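Side-chain contacts in 3',5'-cyclic-nucleotide phosphodiesterase 1 (Saccharomyces cerevisiae, PDB 4OJV), which is a class II phosphodiesterase of the metallo-hydrolase/oxidoreductase clan, built around two zinc ions that share a bridging water: residues G10-G13 and G14-Y18; I126-H130 and L131-S135; V169-D172 and L173-P176. All coordinates share one frame; numbering follows the deposited sequence.

Interaction 1 of 3, residues G10-G13 and G14-Y18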
loop_
_atom_site.group_PDB
_atom_site.type_symbol
_atom_site.label_atom_id
_atom_site.label_comp_id
_atom_site.label_asym_id
_atom_site.label_seq_id
_atom_site.Cartn_x
_atom_site.Cartn_y
_atom_site.Cartn_z
ATOM N N GLY A 10 -2.536 3.012 -10.562
ATOM C CA GLY A 10 -1.208 3.188 -10.003
ATOM C C GLY A 10 -0.151 2.968 -11.055
ATOM O O GLY A 10 -0.219 2.009 -11.837
ATOM N N ALA A 11 0.819 3.876 -11.095
ATOM C CA ALA A 11 1.928 3.781 -12.036
ATOM C C ALA A 11 3.264 4.079 -11.355
ATOM O O ALA A 11 4.254 4.333 -12.021
ATOM C CB ALA A 11 1.707 4.711 -13.223
ATOM N N ASN A 12 3.278 4.027 -10.027
ATOM C CA ASN A 12 4.459 4.321 -9.221
ATOM C C ASN A 12 5.357 3.089 -9.123
ATOM O O ASN A 12 4.884 2.014 -8.763
ATOM C CB ASN A 12 3.954 4.759 -7.846
ATOM C CG ASN A 12 5.046 4.968 -6.824
ATOM O OD1 ASN A 12 6.206 5.173 -7.145
ATOM N ND2 ASN A 12 4.657 4.907 -5.564
ATOM N N GLY A 13 6.645 3.231 -9.431
ATOM C CA GLY A 13 7.599 2.129 -9.317
ATOM C C GLY A 13 8.209 1.927 -7.944
ATOM O O GLY A 13 8.961 0.979 -7.763
ATOM N N GLY A 14 7.874 2.792 -6.987
ATOM C CA GLY A 14 8.495 2.786 -5.661
ATOM C C GLY A 14 9.638 3.786 -5.609
ATOM O O GLY A 14 10.019 4.361 -6.628
ATOM N N PRO A 15 10.231 4.000 -4.422
ATOM C CA PRO A 15 9.967 3.256 -3.199
ATOM C C PRO A 15 8.826 3.783 -2.340
ATOM O O PRO A 15 8.479 3.125 -1.360
ATOM C CB PRO A 15 11.291 3.357 -2.442
ATOM C CG PRO A 15 11.828 4.690 -2.855
ATOM C CD PRO A 15 11.426 4.859 -4.294
ATOM N N THR A 16 8.212 4.914 -2.679
ATOM C CA THR A 16 6.997 5.290 -1.943
ATOM C C THR A 16 5.936 4.221 -2.240
ATOM O O THR A 16 5.930 3.603 -3.316
ATOM C CB THR A 16 6.481 6.713 -2.231
ATOM O OG1 THR A 16 5.904 6.764 -3.539
ATOM C CG2 THR A 16 7.591 7.755 -2.092
ATOM N N GLU A 17 5.056 3.996 -1.278
ATOM C CA GLU A 17 4.311 2.751 -1.203
ATOM C C GLU A 17 2.867 2.805 -1.724
ATOM O O GLU A 17 2.226 1.759 -1.827
ATOM C CB GLU A 17 4.362 2.198 0.226
ATOM C CG GLU A 17 3.464 2.913 1.228
ATOM C CD GLU A 17 4.019 4.224 1.778
ATOM O OE1 GLU A 17 3.313 4.803 2.626
ATOM O OE2 GLU A 17 5.130 4.670 1.396
ATOM N N TYR A 18 2.358 3.995 -2.040
ATOM C CA TYR A 18 0.984 4.123 -2.536
ATOM C C TYR A 18 0.993 4.344 -4.044
ATOM O O TYR A 18 1.930 4.890 -4.599
ATOM C CB TYR A 18 0.230 5.290 -1.876
ATOM C CG TYR A 18 0.045 5.303 -0.353
ATOM C CD1 TYR A 18 0.558 4.301 0.470
ATOM C CD2 TYR A 18 -0.640 6.353 0.258
ATOM C CE1 TYR A 18 0.392 4.350 1.849
ATOM C CE2 TYR A 18 -0.811 6.409 1.634
ATOM C CZ TYR A 18 -0.287 5.409 2.418
ATOM O OH TYR A 18 -0.463 5.466 3.773
HETATM O O HOH W 1 7.818 6.262 -5.243
#
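With CG of Asn12 turned opposite its own backbone N (chi1 174°), the amide reaches across to the chain at Gly14, Thr16 and Tyr18, while chi1 of 72° in Thr16 turns OG1 toward that amide. The carboxamide serves both ends of the bend. Its OD1 accepts from Gly14 N at 2.9 Å, which closes an Asx turn, the donor sitting well above the carbonyl plane and so not on a lone pair. The ND2 end is the busier one: it donates to Tyr18 O at 2.9 Å in a nearly straight bond (162°) lying in the amide plane, and adds weak, bent bonds to Thr16 O and Thr16 OG1. A water joins the two side chains a second time, donating to Asn12 OD1 at 2.7 Å, accepting from Thr16 N and meeting Thr16 OG1 at 2.6 Å. These bonds fix the amide's rotation and tie the loop around its cis-Pro15. The loop connects strands 4-8 and 22-27, antiparallel neighbours in the eight-stranded sheet. Backbone bonds from Gly13 and Gly14 join it to Val327 and Ser329, just past strand 321-325 of the other large sheet, and Tyr18 stacks on Tyr45 of the second subunit.

Interaction 2 of 3, residues I126-H130 and L131-S135. With ZN (zinc ion), chain D; ZN (zinc ion), chain E.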
loop_
_atom_site.group_PDB
_atom_site.type_symbol
_atom_site.label_atom_id
_atom_site.label_comp_id
_atom_site.label_asym_id
_atom_site.label_seq_id
_atom_site.Cartn_x
_atom_site.Cartn_y
_atom_site.Cartn_z
ATOM N N ILE A 126 -2.091 -10.866 -13.071
ATOM C CA ILE A 126 -0.932 -10.434 -12.297
ATOM C C ILE A 126 0.336 -10.778 -13.063
ATOM O O ILE A 126 0.466 -11.887 -13.595
ATOM C CB ILE A 126 -0.933 -11.084 -10.886
ATOM C CG1 ILE A 126 -2.245 -10.765 -10.142
ATOM C CG2 ILE A 126 0.287 -10.646 -10.077
ATOM C CD1 ILE A 126 -2.528 -9.288 -9.913
ATOM N N THR A 127 1.256 -9.817 -13.135
ATOM C CA THR A 127 2.473 -10.008 -13.926
ATOM C C THR A 127 3.571 -10.738 -13.158
ATOM O O THR A 127 4.315 -11.540 -13.712
ATOM C CB THR A 127 3.014 -8.665 -14.461
ATOM O OG1 THR A 127 3.436 -7.839 -13.360
ATOM C CG2 THR A 127 1.969 -7.956 -15.334
ATOM N N HIS A 128 3.692 -10.415 -11.878
ATOM C CA HIS A 128 4.645 -11.065 -10.985
ATOM C C HIS A 128 4.253 -10.748 -9.570
ATOM O O HIS A 128 3.511 -9.791 -9.344
ATOM C CB HIS A 128 6.102 -10.699 -11.308
ATOM C CG HIS A 128 6.486 -9.255 -11.019
ATOM N ND1 HIS A 128 5.919 -8.185 -11.637
ATOM C CD2 HIS A 128 7.467 -8.747 -10.169
ATOM C CE1 HIS A 128 6.527 -7.049 -11.201
ATOM N NE2 HIS A 128 7.479 -7.393 -10.308
ATOM N N PRO A 129 4.710 -11.550 -8.594
ATOM C CA PRO A 129 4.178 -11.444 -7.239
ATOM C C PRO A 129 4.965 -10.525 -6.304
ATOM O O PRO A 129 4.749 -10.553 -5.098
ATOM C CB PRO A 129 4.220 -12.890 -6.754
ATOM C CG PRO A 129 5.466 -13.418 -7.394
ATOM C CD PRO A 129 5.497 -12.788 -8.766
ATOM N N HIS A 130 5.830 -9.664 -6.841
ATOM C CA HIS A 130 6.440 -8.632 -5.981
ATOM C C HIS A 130 5.358 -7.832 -5.306
ATOM O O HIS A 130 4.310 -7.528 -5.903
ATOM C CB HIS A 130 7.344 -7.674 -6.751
ATOM C CG HIS A 130 8.735 -8.192 -7.004
ATOM N ND1 HIS A 130 9.532 -7.682 -7.993
ATOM C CD2 HIS A 130 9.473 -9.163 -6.350
ATOM C CE1 HIS A 130 10.719 -8.323 -7.951
ATOM N NE2 HIS A 130 10.672 -9.239 -6.961
ATOM N N LEU A 131 5.608 -7.485 -4.046
ATOM C CA LEU A 131 4.562 -6.921 -3.202
ATOM C C LEU A 131 3.889 -5.668 -3.799
ATOM O O LEU A 131 2.678 -5.488 -3.618
ATOM C CB LEU A 131 5.101 -6.679 -1.784
ATOM C CG LEU A 131 4.063 -6.364 -0.692
ATOM C CD1 LEU A 131 4.466 -7.011 0.633
ATOM C CD2 LEU A 131 3.875 -4.864 -0.537
ATOM N N ASP A 132 4.653 -4.813 -4.492
ATOM C CA ASP A 132 4.088 -3.602 -5.101
ATOM C C ASP A 132 3.062 -3.893 -6.194
ATOM O O ASP A 132 2.303 -3.001 -6.572
ATOM C CB ASP A 132 5.171 -2.608 -5.614
ATOM C CG ASP A 132 6.131 -3.230 -6.660
ATOM O OD1 ASP A 132 6.611 -4.352 -6.366
ATOM O OD2 ASP A 132 6.439 -2.655 -7.780
ATOM N N HIS A 133 3.006 -5.133 -6.682
ATOM C CA HIS A 133 2.054 -5.511 -7.727
ATOM C C HIS A 133 0.877 -6.267 -7.189
ATOM O O HIS A 133 -0.016 -6.623 -7.957
ATOM C CB HIS A 133 2.751 -6.283 -8.855
ATOM C CG HIS A 133 3.791 -5.455 -9.552
ATOM N ND1 HIS A 133 3.640 -4.934 -10.801
ATOM C CD2 HIS A 133 4.999 -4.990 -9.083
ATOM C CE1 HIS A 133 4.717 -4.189 -11.093
ATOM N NE2 HIS A 133 5.537 -4.210 -10.039
ATOM N N ILE A 134 0.831 -6.472 -5.871
ATOM C CA ILE A 134 -0.256 -7.254 -5.270
ATOM C C ILE A 134 -0.839 -6.671 -3.984
ATOM O O ILE A 134 -1.803 -7.206 -3.467
ATOM C CB ILE A 134 0.143 -8.728 -5.002
ATOM C CG1 ILE A 134 1.290 -8.780 -3.982
ATOM C CG2 ILE A 134 0.471 -9.425 -6.315
ATOM C CD1 ILE A 134 1.561 -10.152 -3.404
ATOM N N SER A 135 -0.267 -5.586 -3.466
ATOM C CA SER A 135 -0.661 -5.085 -2.147
ATOM C C SER A 135 -2.138 -4.672 -2.065
ATOM O O SER A 135 -2.805 -4.962 -1.064
ATOM C CB SER A 135 0.250 -3.940 -1.723
ATOM O OG SER A 135 0.238 -2.909 -2.675
HETATM ZN ZN ZN D . 9.121 -6.188 -9.538
HETATM ZN ZN ZN E . 7.417 -3.327 -9.562
HETATM O O HOH W 2 8.103 -4.921 -8.537
#
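His130 and His133 close a type I turn, His133 N donating to His130 O at 2.8 Å; a second such turn overlaps it, Ile134 N bonding to Leu131 O, and Ile134 then serves as N-cap residue of helix 135-140. The tight winding brings four metal-binding side chains together. His128 takes the hindered first torsion (chi1 69°), which brings CE1 of its ring over the centre of one face of His133, 3.2 Å from His133 NE2, the planes inclined at 49°. His128 ND1 donates to Thr127 OG1 at 3.0 Å in a nearly straight bond in the ring plane, fixing the ring's rotation, while the nitrogen of His133 that does not bind zinc, ND1, has its polar partner in Asp39. One zinc ion takes His128 NE2 and His130 ND1, each at 2.2 Å. The other is bound by Asp132 OD2 and His133 NE2, each at 2.1 Å. A water bridges the two metals and donates to Asp132 OD1 at 2.7 Å, so this carboxylate holds a metal with one oxygen and orients the bridging water with the other. His213 also binds the first zinc ion and His326 the second, while Asp244 serves both. His-Pro-His-Leu-Asp-His is the HxHxDH signature of the metallo-beta-lactamase fold, here in the loop that follows strand 121-125 as part of its two-zinc site.

Interaction 3 of 3, residues V169-D172 and L173-P176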
loop_
_atom_site.group_PDB
_atom_site.type_symbol
_atom_site.label_atom_id
_atom_site.label_comp_id
_atom_site.label_asym_id
_atom_site.label_seq_id
_atom_site.Cartn_x
_atom_site.Cartn_y
_atom_site.Cartn_z
ATOM N N VAL A 169 1.573 -15.840 0.125
ATOM C CA VAL A 169 0.630 -14.753 0.411
ATOM C C VAL A 169 -0.631 -15.274 1.085
ATOM O O VAL A 169 -0.887 -14.950 2.245
ATOM C CB VAL A 169 0.297 -13.931 -0.858
ATOM C CG1 VAL A 169 -0.710 -12.837 -0.532
ATOM C CG2 VAL A 169 1.559 -13.314 -1.443
ATOM N N PHE A 170 -1.407 -16.075 0.356
ATOM C CA PHE A 170 -2.668 -16.587 0.882
ATOM C C PHE A 170 -2.389 -17.857 1.667
ATOM O O PHE A 170 -2.736 -18.965 1.246
ATOM C CB PHE A 170 -3.674 -16.804 -0.247
ATOM C CG PHE A 170 -4.023 -15.537 -0.965
ATOM C CD1 PHE A 170 -4.831 -14.581 -0.362
ATOM C CD2 PHE A 170 -3.523 -15.283 -2.235
ATOM C CE1 PHE A 170 -5.137 -13.392 -1.013
ATOM C CE2 PHE A 170 -3.823 -14.102 -2.893
ATOM C CZ PHE A 170 -4.638 -13.162 -2.290
ATOM N N ASN A 171 -1.729 -17.678 2.809
ATOM C CA ASN A 171 -1.133 -18.800 3.536
ATOM C C ASN A 171 -1.372 -18.742 5.041
ATOM O O ASN A 171 -0.701 -19.433 5.802
ATOM C CB ASN A 171 0.371 -18.901 3.232
ATOM C CG ASN A 171 1.159 -17.695 3.735
ATOM O OD1 ASN A 171 0.611 -16.819 4.400
ATOM N ND2 ASN A 171 2.451 -17.666 3.447
ATOM N N ASP A 172 -2.316 -17.903 5.470
ATOM C CA ASP A 172 -2.679 -17.741 6.880
ATOM C C ASP A 172 -1.591 -17.115 7.754
ATOM O O ASP A 172 -1.737 -17.034 8.974
ATOM C CB ASP A 172 -3.211 -19.062 7.463
ATOM C CG ASP A 172 -4.548 -19.437 6.876
ATOM O OD1 ASP A 172 -5.398 -18.531 6.737
ATOM O OD2 ASP A 172 -4.787 -20.633 6.599
ATOM N N LEU A 173 -0.544 -16.603 7.111
ATOM C CA LEU A 173 0.563 -15.948 7.799
ATOM C C LEU A 173 0.713 -14.497 7.304
ATOM O O LEU A 173 0.592 -13.548 8.074
ATOM C CB LEU A 173 1.855 -16.754 7.608
ATOM C CG LEU A 173 1.823 -18.208 8.097
ATOM C CD1 LEU A 173 2.976 -19.009 7.516
ATOM C CD2 LEU A 173 1.817 -18.295 9.620
ATOM N N ILE A 174 0.931 -14.344 6.000
ATOM C CA ILE A 174 0.972 -13.027 5.357
ATOM C C ILE A 174 -0.449 -12.486 5.144
ATOM O O ILE A 174 -0.692 -11.277 5.215
ATOM C CB ILE A 174 1.767 -13.116 4.033
ATOM C CG1 ILE A 174 3.250 -13.411 4.321
ATOM C CG2 ILE A 174 1.579 -11.857 3.182
ATOM C CD1 ILE A 174 3.951 -12.362 5.153
ATOM N N TRP A 175 -1.389 -13.390 4.894
ATOM C CA TRP A 175 -2.794 -13.023 4.728
ATOM C C TRP A 175 -3.645 -14.229 5.000
ATOM O O TRP A 175 -3.218 -15.346 4.696
ATOM C CB TRP A 175 -3.053 -12.530 3.304
ATOM C CG TRP A 175 -4.269 -11.656 3.207
ATOM C CD1 TRP A 175 -5.457 -11.912 2.538
ATOM C CD2 TRP A 175 -4.420 -10.337 3.807
ATOM N NE1 TRP A 175 -6.331 -10.854 2.689
ATOM C CE2 TRP A 175 -5.754 -9.870 3.444
ATOM C CE3 TRP A 175 -3.605 -9.529 4.588
ATOM C CZ2 TRP A 175 -6.227 -8.628 3.842
ATOM C CZ3 TRP A 175 -4.094 -8.290 4.998
ATOM C CH2 TRP A 175 -5.371 -7.848 4.625
ATOM N N PRO A 176 -4.865 -14.033 5.549
ATOM C CA PRO A 176 -5.762 -15.187 5.653
ATOM C C PRO A 176 -5.908 -15.873 4.301
ATOM O O PRO A 176 -5.955 -15.202 3.256
ATOM C CB PRO A 176 -7.082 -14.551 6.092
ATOM C CG PRO A 176 -6.638 -13.378 6.917
ATOM C CD PRO A 176 -5.472 -12.823 6.139
#
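An Asx turn built on Asn171 shapes the loop that follows helix 159-169: its side-chain oxygen takes hold of the backbone at Leu173 and Ile174. Asn171 OD1 accepts from both Leu173 N and Ile174 N, each at 3.0 Å. The Ile174 N-H comes in the carbonyl plane, the Leu173 N-H from above it, so the two bonds approach from different directions. Chi1 of 65° tucks CG of Asn171 in over its own backbone, which folds the side chain over the turn, and its ND2 bonds back to Lys167 O in the helix. Asp172, with a positive phi (67°), reverses the chain; its N donates to Trp175 O at 2.8 Å, and a weak bond from Asn171 N reaches the same oxygen. Just before the turn, Phe170 is the centre of an inverse gamma turn. The Asp172 carboxylate faces the dimer partner: OD1 bonds Asp177 N and also Val217 N of the second subunit, OD2 bonds Lys218 N and Thr219 N of that subunit. Trp175 packs on Val138 of helix 135-140. On the aromatic side, Phe170 and Trp175 run side by side in the same direction with their rings steeply inclined at 81°. Phe170 CE1 touches Trp175 CD1 at 3.9 Å, while CG1 of Val169 sits 4.0 Å above the centre of the Phe170 ring.

Overall arrangement
Along the chain the three contacts come in series, all in loops flanking strands of the eight-stranded sheet. Interactions 1 and 2 have centres about 12 Å apart, their nearest atoms about 4 Å from each other without touching. Interaction 3 lies farther out, with its centre about 15 Å from interaction 2 and 23 Å from interaction 1. It touches interaction 2 directly, through Ile134 CD1 and Val169 CG2 at 3.7 Å. All three meet the second subunit. In particular, Leu173 and Trp175 of the second subunit pack on Pro129, His130 and Asp132, so the loop of interaction 3 in one subunit lies against the zinc-binding loop of the other, joining dimer interface and metal site.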